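Local atomic coordinates of alternansucrase (Leuconostoc mesenteroides, PDB entry 6HVG), a protein that belongs to glycoside hydrolase family 70, large multidomain enzymes built round a TIM-type barrel, and carries a bound calcium ion and choline-binding-type repeats. Residues V383-E388 with A1290-I1295; L535-D540 with E1168-T1173; A810-L815 with S848-A853; G827-E832 with I842-I847; L1190-N1195 with N1252-G1257. All coordinates share one frame; numbering follows the deposited sequence.

Contact 1: V383-E388 with A1290-I1295; sequences VSQSNE and AQTGFI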
# COMPACT_ATOMS: atom_id res chain seq x y z
N VAL A 383 -43.73 20.44 -14.90
CA VAL A 383 -43.59 21.66 -15.67
C VAL A 383 -42.92 21.38 -17.00
O VAL A 383 -42.10 20.49 -17.12
CB VAL A 383 -42.82 22.78 -14.96
CG1 VAL A 383 -43.56 23.25 -13.73
CG2 VAL A 383 -41.40 22.38 -14.64
N SER A 384 -43.30 22.16 -17.99
CA SER A 384 -42.69 22.10 -19.30
C SER A 384 -41.48 23.02 -19.34
O SER A 384 -41.52 24.13 -18.82
CB SER A 384 -43.70 22.55 -20.34
OG SER A 384 -43.25 22.25 -21.65
N GLN A 385 -40.41 22.56 -19.96
CA GLN A 385 -39.19 23.33 -19.97
C GLN A 385 -38.98 24.09 -21.26
O GLN A 385 -38.20 25.06 -21.27
CB GLN A 385 -38.01 22.39 -19.69
CG GLN A 385 -38.00 21.88 -18.25
CD GLN A 385 -36.72 21.21 -17.86
OE1 GLN A 385 -35.88 21.80 -17.20
NE2 GLN A 385 -36.56 19.96 -18.29
N SER A 386 -39.67 23.68 -22.33
CA SER A 386 -39.46 24.30 -23.63
C SER A 386 -39.90 25.77 -23.66
O SER A 386 -40.90 26.14 -23.04
CB SER A 386 -40.15 23.50 -24.73
OG SER A 386 -41.53 23.45 -24.55
N ASN A 387 -39.12 26.59 -24.36
CA ASN A 387 -39.39 28.00 -24.51
C ASN A 387 -38.72 28.54 -25.80
O ASN A 387 -38.37 27.75 -26.67
CB ASN A 387 -38.97 28.73 -23.23
CG ASN A 387 -37.48 28.60 -22.92
OD1 ASN A 387 -36.68 28.17 -23.75
ND2 ASN A 387 -37.11 29.03 -21.74
N GLU A 388 -38.56 29.85 -25.91
CA GLU A 388 -37.97 30.46 -27.09
C GLU A 388 -36.50 30.08 -27.34
O GLU A 388 -36.02 30.15 -28.46
CB GLU A 388 -38.15 32.00 -27.07
CG GLU A 388 -37.32 32.79 -26.06
CD GLU A 388 -37.98 32.93 -24.69
OE1 GLU A 388 -38.95 32.18 -24.40
OE2 GLU A 388 -37.49 33.77 -23.89
N ALA A 1290 -39.43 18.66 -22.80
CA ALA A 1290 -39.04 17.85 -21.67
C ALA A 1290 -39.81 18.32 -20.48
O ALA A 1290 -39.67 19.46 -20.09
CB ALA A 1290 -37.54 17.98 -21.42
N GLN A 1291 -40.65 17.48 -19.90
CA GLN A 1291 -41.40 17.87 -18.74
C GLN A 1291 -40.77 17.23 -17.55
O GLN A 1291 -40.32 16.08 -17.61
CB GLN A 1291 -42.85 17.43 -18.88
CG GLN A 1291 -43.54 18.12 -20.03
CD GLN A 1291 -44.96 17.64 -20.21
OE1 GLN A 1291 -45.21 16.44 -20.34
NE2 GLN A 1291 -45.90 18.59 -20.23
N THR A 1292 -40.74 17.96 -16.44
CA THR A 1292 -40.04 17.45 -15.28
C THR A 1292 -40.79 17.75 -14.01
O THR A 1292 -41.29 18.85 -13.84
CB THR A 1292 -38.58 17.96 -15.25
OG1 THR A 1292 -37.89 17.41 -14.13
CG2 THR A 1292 -38.54 19.46 -15.17
N GLY A 1293 -40.85 16.77 -13.12
CA GLY A 1293 -41.48 16.97 -11.84
C GLY A 1293 -42.34 15.81 -11.47
O GLY A 1293 -42.47 14.82 -12.24
N PHE A 1294 -42.96 15.93 -10.30
CA PHE A 1294 -43.87 14.95 -9.79
C PHE A 1294 -45.30 15.36 -10.17
O PHE A 1294 -45.71 16.47 -9.91
CB PHE A 1294 -43.77 14.91 -8.27
CG PHE A 1294 -42.42 14.56 -7.76
CD1 PHE A 1294 -41.46 15.52 -7.65
CD2 PHE A 1294 -42.12 13.26 -7.32
CE1 PHE A 1294 -40.20 15.19 -7.15
CE2 PHE A 1294 -40.87 12.94 -6.82
CZ PHE A 1294 -39.91 13.91 -6.74
N ILE A 1295 -46.07 14.42 -10.72
CA ILE A 1295 -47.46 14.68 -11.06
C ILE A 1295 -48.32 13.56 -10.52
O ILE A 1295 -48.04 12.41 -10.76
CB ILE A 1295 -47.66 14.82 -12.57
CG1 ILE A 1295 -49.09 15.33 -12.86
CG2 ILE A 1295 -47.29 13.52 -13.29
CD1 ILE A 1295 -49.37 15.62 -14.32
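V383 and T1292 form an antiparallel hydrogen-bonded pair, joined in both directions through their backbones. T1292 N gives to V383 O at 3.0 Å, with the donor in the carbonyl plane. V383 N returns a bond to T1292 O at 3.1 Å, but here the donor stands above the carbonyl plane. A third bond, Q385 N to A1290 O at 3.2 Å, carries the pairing past the end of the short strand.

The packed side is that of T1292 and Q385. Q385 CG is anti to the carbonyl carbon (chi1 -70°) and the chain runs extended beyond it. This side chain crosses T1292 obliquely, with CD of Q385 3.7 Å from CG2 of T1292. NE2 of Q385 also meets CB of A1290 at 3.8 Å. The amide is held at both ends by outside partners, OE1 by N478 ND2 and NE2 by I1306 O. T1292 OG1 turns to Y1304 O, and Q474 of helix 474-495 touches both side chains.

The other face is loose. S384 and Q1291 make the non-hydrogen-bonded pair, and S384 is exposed. Their side chains barely meet, with S384 CB 4.4 Å from Q1291 CG. S384 OG bonds to D1289 OD1 instead.

After T1292 the chain turns a corner at G1293, and F1294 stacks on F378. The whole is a minimal two-stranded antiparallel sheet between residues far apart in sequence, in keeping with the U-shaped chain course of family 70, in which most domains combine an early and a late piece.

Contact 2: L535-D540 with E1168-T1173; sequences LAYQDD and EVVTAT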
# COMPACT_ATOMS: atom_id res chain seq x y z
N LEU A 535 -10.64 -1.02 -9.92
CA LEU A 535 -11.85 -1.30 -10.66
C LEU A 535 -11.63 -2.52 -11.54
O LEU A 535 -10.66 -2.57 -12.27
CB LEU A 535 -12.19 -0.14 -11.57
CG LEU A 535 -12.51 1.19 -10.89
CD1 LEU A 535 -12.74 2.27 -11.93
CD2 LEU A 535 -13.72 1.02 -10.00
N ALA A 536 -12.53 -3.51 -11.46
CA ALA A 536 -12.45 -4.66 -12.35
C ALA A 536 -13.39 -4.43 -13.53
O ALA A 536 -14.56 -4.14 -13.34
CB ALA A 536 -12.82 -5.92 -11.61
N TYR A 537 -12.88 -4.58 -14.75
CA TYR A 537 -13.69 -4.44 -15.93
C TYR A 537 -14.57 -5.68 -16.13
O TYR A 537 -14.16 -6.80 -15.80
CB TYR A 537 -12.84 -4.23 -17.18
CG TYR A 537 -11.94 -3.02 -17.17
CD1 TYR A 537 -12.18 -1.93 -16.37
CD2 TYR A 537 -10.82 -2.97 -17.99
CE1 TYR A 537 -11.31 -0.84 -16.35
CE2 TYR A 537 -9.98 -1.87 -18.00
CZ TYR A 537 -10.23 -0.81 -17.17
OH TYR A 537 -9.40 0.26 -17.16
N GLN A 538 -15.76 -5.47 -16.70
CA GLN A 538 -16.73 -6.55 -16.89
C GLN A 538 -17.03 -6.83 -18.36
O GLN A 538 -16.87 -5.96 -19.21
CB GLN A 538 -18.01 -6.23 -16.15
CG GLN A 538 -17.80 -5.80 -14.70
CD GLN A 538 -17.22 -6.89 -13.83
OE1 GLN A 538 -17.63 -8.04 -13.88
NE2 GLN A 538 -16.23 -6.53 -13.03
N ASP A 539 -17.44 -8.06 -18.64
CA ASP A 539 -17.92 -8.46 -19.98
C ASP A 539 -19.37 -8.08 -20.12
O ASP A 539 -20.23 -8.74 -19.54
CB ASP A 539 -17.77 -9.97 -20.18
CG ASP A 539 -16.33 -10.42 -20.30
OD1 ASP A 539 -15.43 -9.57 -20.49
OD2 ASP A 539 -16.10 -11.64 -20.24
N ASP A 540 -19.63 -7.04 -20.91
CA ASP A 540 -20.95 -6.46 -21.03
C ASP A 540 -21.19 -6.09 -22.50
O ASP A 540 -21.05 -4.93 -22.91
CB ASP A 540 -21.04 -5.26 -20.09
CG ASP A 540 -22.36 -4.49 -20.19
OD1 ASP A 540 -23.34 -4.97 -20.83
OD2 ASP A 540 -22.41 -3.40 -19.57
N GLU A 1168 -11.47 4.79 -23.47
CA GLU A 1168 -12.59 3.92 -23.84
C GLU A 1168 -13.57 3.89 -22.68
O GLU A 1168 -13.23 4.29 -21.56
CB GLU A 1168 -12.16 2.49 -24.10
CG GLU A 1168 -11.22 2.27 -25.27
CD GLU A 1168 -10.81 0.81 -25.38
OE1 GLU A 1168 -9.89 0.40 -24.63
OE2 GLU A 1168 -11.41 0.04 -26.17
N VAL A 1169 -14.79 3.44 -22.96
CA VAL A 1169 -15.79 3.32 -21.92
C VAL A 1169 -15.89 1.86 -21.55
O VAL A 1169 -16.24 1.03 -22.38
CB VAL A 1169 -17.17 3.87 -22.35
CG1 VAL A 1169 -18.22 3.63 -21.28
CG2 VAL A 1169 -17.07 5.36 -22.63
N VAL A 1170 -15.58 1.55 -20.30
CA VAL A 1170 -15.64 0.19 -19.76
C VAL A 1170 -16.82 0.08 -18.80
O VAL A 1170 -17.34 1.09 -18.35
CB VAL A 1170 -14.33 -0.19 -18.98
CG1 VAL A 1170 -13.10 0.01 -19.84
CG2 VAL A 1170 -14.21 0.60 -17.67
N THR A 1171 -17.21 -1.16 -18.50
CA THR A 1171 -18.15 -1.45 -17.42
C THR A 1171 -17.34 -1.94 -16.21
O THR A 1171 -16.66 -2.96 -16.29
CB THR A 1171 -19.17 -2.53 -17.83
OG1 THR A 1171 -20.03 -2.02 -18.83
CG2 THR A 1171 -20.02 -2.93 -16.65
N ALA A 1172 -17.43 -1.22 -15.10
CA ALA A 1172 -16.50 -1.40 -14.01
C ALA A 1172 -17.16 -1.61 -12.67
O ALA A 1172 -18.18 -1.00 -12.37
CB ALA A 1172 -15.55 -0.21 -13.93
N THR A 1173 -16.55 -2.46 -11.86
CA THR A 1173 -16.96 -2.70 -10.49
C THR A 1173 -15.79 -2.41 -9.56
O THR A 1173 -14.66 -2.75 -9.87
CB THR A 1173 -17.38 -4.16 -10.30
OG1 THR A 1173 -18.44 -4.48 -11.20
CG2 THR A 1173 -17.83 -4.45 -8.88
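Y537 presents one ring face to V1170, within a six-stranded antiparallel sheet where strands 534-537 and 1166-1175 lie side by side. CG1 of V1170 sits over the centre of the Y537 ring, 3.9 Å from the centroid, a CH-pi contact. CG2 of V1170 reaches the ring atom CE1 of Y537 at 3.5 Å. Y537 pairs with A1172 on the same face of the sheet.

A536 and T1173 form the hydrogen-bonded pair, and a further bond runs from Q538 N to T1171 O at 2.7 Å. Beyond the strand, D540 and T1171 cross at about a right angle. D540 CG is anti to its backbone N (chi1 176°). T1171 OG1 gives its hydrogen to D540 OD2 at 2.8 Å, meeting it on the anti side. The same OD2 has a salt bridge with R543, so the carboxylate joins the sheet to the loop after it. The calcium ion lies about 11 Å from the side chain of A536.

Q538 bends at chi2 (-64°), which brings its amide carbon CD beside T1173. Its NE2 bonds to A536 O at 2.9 Å, and T1173 N reaches that oxygen from the opposite face of the carbonyl plane.

Contact 3: A810-L815 with S848-A853; sequences AYAMLL and SALLKA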
# COMPACT_ATOMS: atom_id res chain seq x y z
N ALA A 810 25.34 -10.82 7.68
CA ALA A 810 24.31 -11.45 6.86
C ALA A 810 24.89 -11.97 5.54
O ALA A 810 24.59 -13.08 5.14
CB ALA A 810 23.18 -10.46 6.59
N TYR A 811 25.71 -11.16 4.87
CA TYR A 811 26.40 -11.60 3.65
C TYR A 811 27.40 -12.73 3.91
O TYR A 811 27.54 -13.63 3.09
CB TYR A 811 27.05 -10.42 2.91
CG TYR A 811 26.07 -9.72 1.98
CD1 TYR A 811 25.90 -10.16 0.69
CD2 TYR A 811 25.31 -8.65 2.41
CE1 TYR A 811 25.00 -9.53 -0.17
CE2 TYR A 811 24.41 -8.02 1.57
CZ TYR A 811 24.25 -8.47 0.28
OH TYR A 811 23.36 -7.86 -0.56
N ALA A 812 28.06 -12.73 5.05
CA ALA A 812 28.96 -13.83 5.39
C ALA A 812 28.22 -15.15 5.35
O ALA A 812 28.74 -16.15 4.83
CB ALA A 812 29.59 -13.62 6.77
N MET A 813 27.01 -15.17 5.89
CA MET A 813 26.18 -16.37 5.86
C MET A 813 25.62 -16.64 4.46
O MET A 813 25.70 -17.76 3.96
CB MET A 813 25.04 -16.26 6.86
CG MET A 813 25.53 -16.19 8.31
SD MET A 813 24.21 -16.06 9.52
CE MET A 813 23.26 -17.55 9.17
N LEU A 814 25.08 -15.60 3.83
CA LEU A 814 24.51 -15.75 2.49
C LEU A 814 25.49 -16.38 1.53
O LEU A 814 25.13 -17.25 0.75
CB LEU A 814 24.09 -14.39 1.93
CG LEU A 814 23.33 -14.46 0.61
CD1 LEU A 814 21.92 -14.99 0.83
CD2 LEU A 814 23.29 -13.10 -0.06
N LEU A 815 26.74 -15.92 1.62
CA LEU A 815 27.77 -16.27 0.63
C LEU A 815 28.51 -17.56 0.91
O LEU A 815 29.28 -18.01 0.07
CB LEU A 815 28.77 -15.12 0.51
CG LEU A 815 28.18 -13.81 -0.02
CD1 LEU A 815 29.19 -12.69 0.08
CD2 LEU A 815 27.68 -13.92 -1.46
N SER A 848 33.17 -7.60 -0.63
CA SER A 848 34.07 -7.90 -1.75
C SER A 848 35.05 -9.02 -1.41
O SER A 848 35.34 -9.89 -2.24
CB SER A 848 34.85 -6.65 -2.17
OG SER A 848 33.96 -5.63 -2.63
N ALA A 849 35.53 -9.01 -0.17
CA ALA A 849 36.40 -10.07 0.33
C ALA A 849 35.68 -11.40 0.40
O ALA A 849 36.20 -12.43 -0.06
CB ALA A 849 36.93 -9.70 1.71
N LEU A 850 34.48 -11.38 0.97
CA LEU A 850 33.65 -12.58 1.06
C LEU A 850 33.40 -13.18 -0.32
O LEU A 850 33.44 -14.40 -0.51
CB LEU A 850 32.31 -12.27 1.76
CG LEU A 850 32.42 -12.02 3.27
CD1 LEU A 850 31.13 -11.41 3.79
CD2 LEU A 850 32.75 -13.28 4.05
N LEU A 851 33.17 -12.30 -1.29
CA LEU A 851 32.86 -12.72 -2.66
C LEU A 851 34.04 -13.39 -3.34
O LEU A 851 33.86 -14.40 -4.02
CB LEU A 851 32.37 -11.54 -3.50
CG LEU A 851 30.89 -11.24 -3.31
CD1 LEU A 851 30.56 -9.83 -3.79
CD2 LEU A 851 30.04 -12.27 -4.03
N LYS A 852 35.23 -12.83 -3.15
CA LYS A 852 36.48 -13.40 -3.69
C LYS A 852 36.89 -14.68 -2.96
O LYS A 852 37.39 -15.64 -3.58
CB LYS A 852 37.60 -12.38 -3.65
CG LYS A 852 37.40 -11.26 -4.66
CD LYS A 852 38.53 -10.24 -4.68
CE LYS A 852 38.31 -9.16 -3.64
NZ LYS A 852 39.32 -8.07 -3.65
N ALA A 853 36.66 -14.69 -1.66
CA ALA A 853 36.89 -15.87 -0.83
C ALA A 853 35.96 -17.01 -1.23
O ALA A 853 36.33 -18.19 -1.14
CB ALA A 853 36.69 -15.53 0.64
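L850 and L815 share the same first torsion: in each, CG is anti to the carbonyl carbon and beside the backbone N (chi1 -72° for L850, -63° for L815). In L850, chi2 of 167° then extends CD1 to the other helix. There CD1 of L850 lies against the backbone of A812, 3.6 Å from A812 N. CB of A812 is 4.0 Å from the same methyl. CD2 of L850 also comes close to A812, so both branches of the leucine touch this small residue, CD1 more closely.

L815 crosses L850 at about a right angle. Its CD1 touches L850 CB at 3.6 Å, and its CD2 meets CD2 of L851 at 3.9 Å. The contact is wholly apolar and buried.

The two helices, 807-814 and 844-857, come before and after strand 821-825 of the parallel eight-stranded barrel. They therefore pack as neighbours in the helical layer of a TIM-type barrel. P822 of that strand touches L815. A812 also touches V912, and M813 touches V914, both in strand 910-915 of the large antiparallel sheet.

Y811 touches CD1 of L850 marginally, with its backbone C at 4.0 Å and its CB at 4.3 Å from that methyl. The hydroxyl of its ring points to other partners, D828 OD2 and the backbone N of Y825.

Contact 4: G827-E832 with I842-I847; sequences GDMYLE and IYNPVI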
# COMPACT_ATOMS: atom_id res chain seq x y z
N GLY A 827 22.82 -1.89 -3.87
CA GLY A 827 22.71 -0.90 -2.80
C GLY A 827 23.38 -1.24 -1.49
O GLY A 827 23.45 -0.40 -0.61
N ASP A 828 23.83 -2.48 -1.35
CA ASP A 828 24.72 -2.87 -0.27
C ASP A 828 26.18 -2.70 -0.66
O ASP A 828 27.06 -2.75 0.20
CB ASP A 828 24.47 -4.33 0.13
CG ASP A 828 23.09 -4.55 0.72
OD1 ASP A 828 22.59 -3.60 1.37
OD2 ASP A 828 22.51 -5.66 0.51
N MET A 829 26.44 -2.52 -1.96
CA MET A 829 27.80 -2.35 -2.49
C MET A 829 28.10 -0.88 -2.81
O MET A 829 29.20 -0.40 -2.57
CB MET A 829 27.98 -3.19 -3.74
CG MET A 829 27.84 -4.69 -3.51
SD MET A 829 29.22 -5.34 -2.56
CE MET A 829 30.48 -5.40 -3.84
N TYR A 830 27.12 -0.18 -3.39
CA TYR A 830 27.24 1.23 -3.71
C TYR A 830 26.04 1.94 -3.11
O TYR A 830 25.06 1.30 -2.72
CB TYR A 830 27.34 1.41 -5.22
CG TYR A 830 28.57 0.72 -5.76
CD1 TYR A 830 28.52 -0.61 -6.17
CD2 TYR A 830 29.81 1.37 -5.79
CE1 TYR A 830 29.65 -1.26 -6.64
CE2 TYR A 830 30.96 0.72 -6.24
CZ TYR A 830 30.87 -0.59 -6.67
OH TYR A 830 31.98 -1.25 -7.12
N LEU A 831 26.11 3.27 -3.01
CA LEU A 831 25.02 4.02 -2.40
C LEU A 831 23.81 4.07 -3.32
O LEU A 831 23.95 4.26 -4.54
CB LEU A 831 25.48 5.44 -2.07
CG LEU A 831 26.54 5.56 -0.97
CD1 LEU A 831 26.94 7.02 -0.82
CD2 LEU A 831 26.08 4.98 0.36
N GLU A 832 22.63 3.92 -2.72
CA GLU A 832 21.38 3.72 -3.47
C GLU A 832 20.86 4.91 -4.26
O GLU A 832 20.05 4.73 -5.15
CB GLU A 832 20.27 3.23 -2.54
CG GLU A 832 20.31 1.73 -2.35
CD GLU A 832 19.68 1.29 -1.05
OE1 GLU A 832 20.15 1.70 0.02
OE2 GLU A 832 18.71 0.53 -1.10
N ILE A 842 30.15 1.51 2.98
CA ILE A 842 31.12 1.07 3.97
C ILE A 842 31.25 -0.46 4.02
O ILE A 842 32.28 -1.01 4.44
CB ILE A 842 30.84 1.65 5.38
CG1 ILE A 842 29.50 1.18 5.94
CG2 ILE A 842 30.89 3.18 5.35
CD1 ILE A 842 29.37 1.44 7.44
N TYR A 843 30.22 -1.15 3.57
CA TYR A 843 30.22 -2.60 3.57
C TYR A 843 31.02 -3.20 2.41
O TYR A 843 31.44 -4.36 2.48
CB TYR A 843 28.78 -3.12 3.55
CG TYR A 843 27.83 -2.45 4.54
CD1 TYR A 843 28.04 -2.51 5.91
CD2 TYR A 843 26.71 -1.76 4.09
CE1 TYR A 843 27.16 -1.91 6.80
CE2 TYR A 843 25.83 -1.16 4.97
CZ TYR A 843 26.07 -1.25 6.33
OH TYR A 843 25.18 -0.66 7.18
N ASN A 844 31.25 -2.41 1.36
CA ASN A 844 31.89 -2.91 0.14
C ASN A 844 33.15 -3.78 0.32
O ASN A 844 33.26 -4.86 -0.27
CB ASN A 844 32.20 -1.75 -0.81
CG ASN A 844 32.63 -2.22 -2.18
OD1 ASN A 844 33.69 -2.85 -2.33
ND2 ASN A 844 31.83 -1.91 -3.20
N PRO A 845 34.12 -3.33 1.14
CA PRO A 845 35.34 -4.13 1.28
C PRO A 845 35.09 -5.51 1.87
O PRO A 845 35.63 -6.49 1.37
CB PRO A 845 36.22 -3.27 2.20
CG PRO A 845 35.67 -1.89 2.05
CD PRO A 845 34.19 -2.10 1.95
N VAL A 846 34.27 -5.58 2.91
CA VAL A 846 33.98 -6.86 3.59
C VAL A 846 33.24 -7.81 2.65
O VAL A 846 33.59 -8.97 2.53
CB VAL A 846 33.14 -6.69 4.87
CG1 VAL A 846 33.07 -8.00 5.65
CG2 VAL A 846 33.73 -5.60 5.75
N ILE A 847 32.23 -7.30 1.97
CA ILE A 847 31.45 -8.11 1.06
C ILE A 847 32.30 -8.51 -0.16
O ILE A 847 32.17 -9.61 -0.66
CB ILE A 847 30.17 -7.36 0.61
CG1 ILE A 847 29.31 -6.94 1.82
CG2 ILE A 847 29.35 -8.23 -0.32
CD1 ILE A 847 28.17 -6.01 1.45
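Y843 is the first residue of 842-847 to meet the other segment. Its CB lies 3.8 Å from D828 O, which sits at the edge of the Y843 ring, near the ring plane. One face of that ring is covered from within the segment by CG1 of I842.

N844 follows and carries the polar link. Its CG is anti to the backbone N (chi1 -170°). ND2 of N844 gives an almost straight bond to M829 O at 3.1 Å, with an angle of 176° at the hydrogen. The acceptor lies in the amide plane of N844, while the donor stands above the carbonyl plane of M829. The same ND2 sits 3.8 Å above one face of the Y830 ring, offset toward the rim. The amide and the ring are steeply inclined, their planes 73° apart.

M829 crosses N844 at about a right angle. Its chain bends at chi2 and chi3, and CE comes to 3.8 Å from N844 ND2.

I847, one turn further on, closes the contact. Its CG2 meets M829 SD at 3.7 Å. Its CD1 reaches D828 O at the same distance, and T841 OG1 is hydrogen-bonded to that oxygen.

The segment 827-832 follows barrel strand 821-825, and the start of helix 844-857 packs against it. D828 is tied to R750 by a salt bridge. Helix 807-814 meets Y843 through L807 and P808, and helix 779-793 touches Y843 through Q793.

Contact 5: L1190-N1195 with N1252-G1257; sequences LLYVAN and NILHRG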
# COMPACT_ATOMS: atom_id res chain seq x y z
N LEU A 1190 -20.96 -0.21 -13.37
CA LEU A 1190 -21.16 1.16 -13.87
C LEU A 1190 -20.25 1.49 -15.05
O LEU A 1190 -19.16 0.96 -15.17
CB LEU A 1190 -20.89 2.21 -12.78
CG LEU A 1190 -21.66 2.06 -11.47
CD1 LEU A 1190 -21.34 3.24 -10.57
CD2 LEU A 1190 -23.14 1.96 -11.70
N LEU A 1191 -20.71 2.38 -15.92
CA LEU A 1191 -19.91 2.78 -17.06
C LEU A 1191 -18.90 3.82 -16.58
O LEU A 1191 -19.21 4.71 -15.78
CB LEU A 1191 -20.77 3.32 -18.22
CG LEU A 1191 -21.80 2.37 -18.87
CD1 LEU A 1191 -22.11 2.81 -20.30
CD2 LEU A 1191 -21.38 0.92 -18.87
N TYR A 1192 -17.69 3.68 -17.10
CA TYR A 1192 -16.54 4.44 -16.62
C TYR A 1192 -15.65 4.72 -17.80
O TYR A 1192 -15.54 3.88 -18.70
CB TYR A 1192 -15.78 3.62 -15.59
CG TYR A 1192 -14.83 4.38 -14.73
CD1 TYR A 1192 -15.28 5.04 -13.60
CD2 TYR A 1192 -13.49 4.40 -14.99
CE1 TYR A 1192 -14.41 5.73 -12.78
CE2 TYR A 1192 -12.61 5.08 -14.18
CZ TYR A 1192 -13.07 5.74 -13.08
OH TYR A 1192 -12.19 6.44 -12.28
N VAL A 1193 -15.03 5.89 -17.81
CA VAL A 1193 -14.05 6.25 -18.82
C VAL A 1193 -12.68 5.91 -18.25
O VAL A 1193 -12.27 6.49 -17.27
CB VAL A 1193 -14.08 7.74 -19.15
CG1 VAL A 1193 -12.92 8.12 -20.04
CG2 VAL A 1193 -15.38 8.08 -19.86
N ALA A 1194 -12.01 4.96 -18.88
CA ALA A 1194 -10.67 4.57 -18.48
C ALA A 1194 -9.68 4.89 -19.59
O ALA A 1194 -10.07 5.11 -20.72
CB ALA A 1194 -10.64 3.09 -18.17
N ASN A 1195 -8.40 4.93 -19.23
CA ASN A 1195 -7.34 5.10 -20.21
C ASN A 1195 -6.69 3.75 -20.50
O ASN A 1195 -5.81 3.32 -19.78
CB ASN A 1195 -6.31 6.13 -19.73
CG ASN A 1195 -6.68 7.54 -20.09
OD1 ASN A 1195 -7.42 8.18 -19.37
ND2 ASN A 1195 -6.18 8.03 -21.21
N ASN A 1252 -6.35 0.99 -11.55
CA ASN A 1252 -6.47 1.73 -10.33
C ASN A 1252 -7.50 2.84 -10.57
O ASN A 1252 -7.66 3.32 -11.69
CB ASN A 1252 -5.13 2.34 -9.92
CG ASN A 1252 -4.57 3.28 -10.96
OD1 ASN A 1252 -4.41 2.91 -12.13
ND2 ASN A 1252 -4.28 4.51 -10.55
N ILE A 1253 -8.23 3.22 -9.52
CA ILE A 1253 -9.27 4.22 -9.65
C ILE A 1253 -8.70 5.53 -10.21
O ILE A 1253 -7.64 5.97 -9.78
CB ILE A 1253 -10.00 4.48 -8.32
CG1 ILE A 1253 -9.06 4.95 -7.23
CG2 ILE A 1253 -10.77 3.25 -7.89
CD1 ILE A 1253 -9.74 5.25 -5.91
N LEU A 1254 -9.42 6.12 -11.16
CA LEU A 1254 -8.93 7.30 -11.89
C LEU A 1254 -9.52 8.63 -11.44
O LEU A 1254 -9.27 9.65 -12.09
CB LEU A 1254 -9.17 7.12 -13.39
CG LEU A 1254 -8.50 5.90 -14.03
CD1 LEU A 1254 -8.61 5.96 -15.54
CD2 LEU A 1254 -7.04 5.79 -13.66
N HIS A 1255 -10.27 8.62 -10.34
CA HIS A 1255 -10.80 9.85 -9.71
C HIS A 1255 -11.80 10.62 -10.60
O HIS A 1255 -11.91 11.85 -10.54
CB HIS A 1255 -9.65 10.79 -9.31
CG HIS A 1255 -8.73 10.21 -8.28
ND1 HIS A 1255 -7.78 10.97 -7.64
CD2 HIS A 1255 -8.64 8.97 -7.76
CE1 HIS A 1255 -7.12 10.20 -6.78
NE2 HIS A 1255 -7.64 8.99 -6.83
N ARG A 1256 -12.53 9.89 -11.42
CA ARG A 1256 -13.41 10.51 -12.40
C ARG A 1256 -14.87 10.52 -11.96
O ARG A 1256 -15.63 11.42 -12.35
CB ARG A 1256 -13.25 9.82 -13.75
CG ARG A 1256 -12.03 10.34 -14.47
CD ARG A 1256 -11.68 9.55 -15.71
NE ARG A 1256 -10.50 10.15 -16.33
CZ ARG A 1256 -9.78 9.59 -17.29
NH1 ARG A 1256 -10.09 8.39 -17.76
NH2 ARG A 1256 -8.73 10.22 -17.79
N GLY A 1257 -15.26 9.51 -11.18
CA GLY A 1257 -16.57 9.47 -10.57
C GLY A 1257 -17.39 8.29 -11.05
O GLY A 1257 -17.16 7.75 -12.14
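N1195 OD1 is gripped by two nitrogens of R1256, NH2 at 2.9 Å and NH1 at 3.1 Å. The acceptor belongs to strand 1190-1197, an outermost strand of the six-stranded antiparallel sheet, and R1256 to the loop after strand 1248-1252 of the same sheet. R1256 is extended from CG to NE, and its guanidinium comes end-on to the amide oxygen. The two planes are 48° apart. NH1 also bonds to V1193 O at 2.9 Å, with the donor well above that carbonyl plane. V1193 O and N1195 OD1 both lie at the guanidinium edge. Three bonds thus hold the flat group to the strand, and N1195 ND2 turns to L1164 O.

Y1192 makes the other link. Its CG is anti to the backbone N (chi1 -163°), and its ring reaches over to the loop. The OH accepts from L1254 N at 3.0 Å and is also hydrogen-bonded to E520 OE2. That carboxylate binds R1256 N and G1257 N too, so it fixes the loop backbone round the phenol.

L1254 CB lies at the ring edge of Y1192. At the far end of this leucine, CD1 rests 3.8 Å from A1194 CA.

From the N terminus, the first segment of contact 1 comes first, and its partner is met only 902 residues later, so contact 1 encloses all the others. Contact 2 opens next and closes a loop of 627 residues. Contact 3 is nested in that loop, and contact 4 in turn inside contact 3. Contact 5 begins after contact 2 has closed. No two contacts cross along the chain. Contacts 3 and 4 share helix 844-857 and join parts of the barrel. Contacts 2 and 5 touch in one antiparallel sheet, where strands 1166-1175 and 1190-1197 are neighbours. Contact 1 stands apart, its centre 32 Å from that of contact 5 and 82 Å from that of contact 3.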